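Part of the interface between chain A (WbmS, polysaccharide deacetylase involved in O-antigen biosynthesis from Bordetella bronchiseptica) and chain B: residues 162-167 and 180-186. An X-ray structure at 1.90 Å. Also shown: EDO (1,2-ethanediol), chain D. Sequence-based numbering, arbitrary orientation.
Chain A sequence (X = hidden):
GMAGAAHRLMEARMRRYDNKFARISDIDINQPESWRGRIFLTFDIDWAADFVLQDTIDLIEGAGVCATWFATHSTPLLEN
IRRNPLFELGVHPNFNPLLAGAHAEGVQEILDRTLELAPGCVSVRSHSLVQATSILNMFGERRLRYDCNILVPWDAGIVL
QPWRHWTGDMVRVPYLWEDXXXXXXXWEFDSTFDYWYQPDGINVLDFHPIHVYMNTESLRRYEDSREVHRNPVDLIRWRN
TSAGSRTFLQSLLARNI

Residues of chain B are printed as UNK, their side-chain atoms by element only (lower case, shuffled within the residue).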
# COMPACT_ATOMS: atom_id res chain seq x y z
N PRO A 162 2.46 13.09 -2.22
CA PRO A 162 1.11 12.54 -2.14
C PRO A 162 0.56 12.51 -3.58
O PRO A 162 1.10 13.18 -4.46
CB PRO A 162 0.36 13.59 -1.30
CG PRO A 162 1.06 14.87 -1.68
CD PRO A 162 2.50 14.49 -1.81
N TRP A 163 -0.49 11.74 -3.82
CA TRP A 163 -1.09 11.64 -5.14
C TRP A 163 -2.60 11.47 -5.06
O TRP A 163 -3.14 11.11 -4.02
CB TRP A 163 -0.43 10.51 -5.95
CG TRP A 163 -0.67 9.13 -5.51
CD1 TRP A 163 -1.72 8.35 -5.88
CD2 TRP A 163 0.15 8.31 -4.66
NE1 TRP A 163 -1.62 7.12 -5.31
CE2 TRP A 163 -0.47 7.06 -4.57
CE3 TRP A 163 1.34 8.52 -3.96
CZ2 TRP A 163 0.04 6.02 -3.82
CZ3 TRP A 163 1.87 7.50 -3.22
CH2 TRP A 163 1.21 6.25 -3.14
N ARG A 164 -3.28 11.74 -6.17
CA ARG A 164 -4.72 11.58 -6.23
C ARG A 164 -5.09 10.11 -6.40
O ARG A 164 -4.59 9.44 -7.30
CB ARG A 164 -5.30 12.30 -7.43
CG ARG A 164 -5.15 13.77 -7.38
CD ARG A 164 -5.54 14.39 -8.70
NE ARG A 164 -4.77 15.61 -8.95
CZ ARG A 164 -5.14 16.84 -8.60
NH1 ARG A 164 -6.29 17.08 -7.97
NH2 ARG A 164 -4.33 17.86 -8.89
N HIS A 165 -6.02 9.64 -5.57
CA HIS A 165 -6.58 8.30 -5.74
C HIS A 165 -7.63 8.34 -6.85
O HIS A 165 -8.17 9.41 -7.14
CB HIS A 165 -7.18 7.80 -4.44
CG HIS A 165 -7.57 6.36 -4.47
ND1 HIS A 165 -6.70 5.38 -4.89
CD2 HIS A 165 -8.72 5.74 -4.13
CE1 HIS A 165 -7.31 4.21 -4.84
NE2 HIS A 165 -8.54 4.40 -4.39
N TRP A 166 -7.94 7.19 -7.45
CA TRP A 166 -8.89 7.15 -8.56
C TRP A 166 -10.36 7.27 -8.18
O TRP A 166 -11.20 7.35 -9.08
CB TRP A 166 -8.69 5.89 -9.41
CG TRP A 166 -8.89 4.58 -8.70
CD1 TRP A 166 -10.08 4.00 -8.39
CD2 TRP A 166 -7.87 3.69 -8.22
NE1 TRP A 166 -9.86 2.81 -7.73
CE2 TRP A 166 -8.51 2.59 -7.63
CE3 TRP A 166 -6.48 3.72 -8.23
CZ2 TRP A 166 -7.82 1.54 -7.06
CZ3 TRP A 166 -5.79 2.66 -7.67
CH2 TRP A 166 -6.45 1.59 -7.08
N THR A 167 -10.69 7.26 -6.89
CA THR A 167 -12.06 7.46 -6.43
C THR A 167 -12.13 8.32 -5.19
O THR A 167 -11.16 8.44 -4.44
CB THR A 167 -12.79 6.14 -6.03
OG1 THR A 167 -12.15 5.55 -4.90
CG2 THR A 167 -12.88 5.13 -7.17
N UNK B 180 -7.61 -1.44 -15.95
CA UNK B 180 -8.86 -0.90 -15.42
C UNK B 180 -8.64 0.43 -14.68
O UNK B 180 -9.47 1.34 -14.77
o UNK B 180 -7.64 -2.34 -13.37
c UNK B 180 -8.86 -2.57 -13.50
c UNK B 180 -9.65 -1.92 -14.60
o UNK B 180 -9.46 -3.38 -12.78
N UNK B 181 -7.48 0.58 -14.03
CA UNK B 181 -7.12 1.85 -13.39
C UNK B 181 -6.90 2.98 -14.40
O UNK B 181 -7.24 4.15 -14.14
c UNK B 181 -6.28 0.72 -11.32
c UNK B 181 -5.44 2.99 -11.87
c UNK B 181 -5.89 1.67 -12.45
N UNK B 182 -6.40 2.63 -15.59
CA UNK B 182 -6.21 3.60 -16.64
C UNK B 182 -7.58 4.14 -17.05
O UNK B 182 -7.75 5.34 -17.30
c UNK B 182 -5.51 2.97 -17.82
N UNK B 183 -8.57 3.25 -17.12
CA UNK B 183 -9.94 3.72 -17.40
C UNK B 183 -10.41 4.68 -16.30
O UNK B 183 -10.91 5.75 -16.57
s UNK B 183 -10.50 1.40 -18.88
c UNK B 183 -10.91 2.55 -17.53
N UNK B 184 -10.23 4.31 -15.04
CA UNK B 184 -10.72 5.16 -13.94
C UNK B 184 -10.03 6.52 -13.88
O UNK B 184 -10.66 7.52 -13.56
c UNK B 184 -10.80 2.27 -11.38
c UNK B 184 -11.41 3.18 -12.45
c UNK B 184 -10.55 4.44 -12.61
c UNK B 184 -12.84 3.55 -12.16
N UNK B 185 -8.73 6.58 -14.18
CA UNK B 185 -8.00 7.84 -14.20
C UNK B 185 -8.06 8.58 -15.56
O UNK B 185 -7.52 9.68 -15.70
c UNK B 185 -5.94 8.31 -10.17
c UNK B 185 -6.38 8.44 -11.50
c UNK B 185 -6.16 7.42 -12.43
c UNK B 185 -4.98 6.17 -10.69
o UNK B 185 -4.77 7.07 -8.49
c UNK B 185 -5.43 6.30 -12.01
c UNK B 185 -5.23 7.19 -9.79
c UNK B 185 -6.54 7.58 -13.88
N UNK B 186 -8.68 7.98 -16.57
CA UNK B 186 -8.71 8.53 -17.92
C UNK B 186 -7.31 8.69 -18.53
O UNK B 186 -7.04 9.68 -19.20
c UNK B 186 -10.13 10.13 -19.25
o UNK B 186 -10.29 9.17 -20.05
o UNK B 186 -10.47 11.31 -19.50
c UNK B 186 -9.45 9.87 -17.94
C1 EDO D . -12.00 -5.81 -13.57
O1 EDO D . -11.60 -4.58 -14.17
C2 EDO D . -11.09 -6.94 -14.06
O2 EDO D . -11.06 -8.03 -13.12
O HOH W 1 -4.08 5.59 -6.05

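Position 180 of chain B carries two side-chain carbons, the second bearing two oxygens, all out of reach of the chain A stretch. A carboxylate on so short a stem is aspartate. OD2 of Asp B180 instead accepts a hydrogen bond from O1 of the ethanediol at 2.8 Å, a role suited to a carboxylate.

Position 181 has three carbons, CB carrying the other two; one branch lies over the six-membered ring of Trp A166, and the other comes near its CE3. Branching at CB with no heteroatom identifies valine. CG2 of Val B181 sits 4.2 Å from the centroid of the six-membered ring of Trp A166, only 12° off the normal, a CH-pi contact; a compact, apolar residue fits well against the indole face.

Position 182 shows a single carbon that does not reach the chain A stretch, hence alanine. Ala B182 is buried, and a lone methyl takes little room there. At position 183 a carbon is followed by sulfur, also out of reach, which makes it cysteine; Cys B183 is a small helix residue with no part in this contact.

Position 184 has four carbons, forked at the second, and one end carbon lies 3.5 Å from CD1 of Trp A166: leucine. The CA-to-CB bond of Leu B184 points toward chain A. CD1 of Leu B184 lies 3.9 Å from the centroid of the five-membered ring of Trp A166, over the same face that Val B181 covers. The longer leucine side chain thus extends the apolar cover from one indole ring to the other.

At position 185 one carbon leads to a six-carbon ring bearing an oxygen, 2.7 Å from the backbone O of Arg A164. This is tyrosine. The CA-to-CB bond of Tyr B185 points sideways, but the ring brings OH close enough to donate a hydrogen bond to that carbonyl. OH of Tyr B185 also accepts a hydrogen bond from a water O at 2.9 Å; the same water O accepts one from NE1 of Trp A163 at 3.0 Å and is hydrogen-bonded to ND1 of His A165 at 2.9 Å.

Position 186 again has two carbons, the second with two oxygens, and does not reach this stretch of chain A: aspartate. The positive phi of Asp B186 belongs to a Schellman motif closing the helix, and its carboxylate suits an exposed site.

The contact centres on Trp A166. Val B181 and Leu B184 cover one indole face, while CB of Trp A166 lies 3.7 Å from the Tyr B185 ring centroid and the indole edge meets the tyrosine face. Apolar packing thus accompanies one direct hydrogen bond, and the water extends the polar link to two further side chains.

Chain B (180-186) DVACLYD
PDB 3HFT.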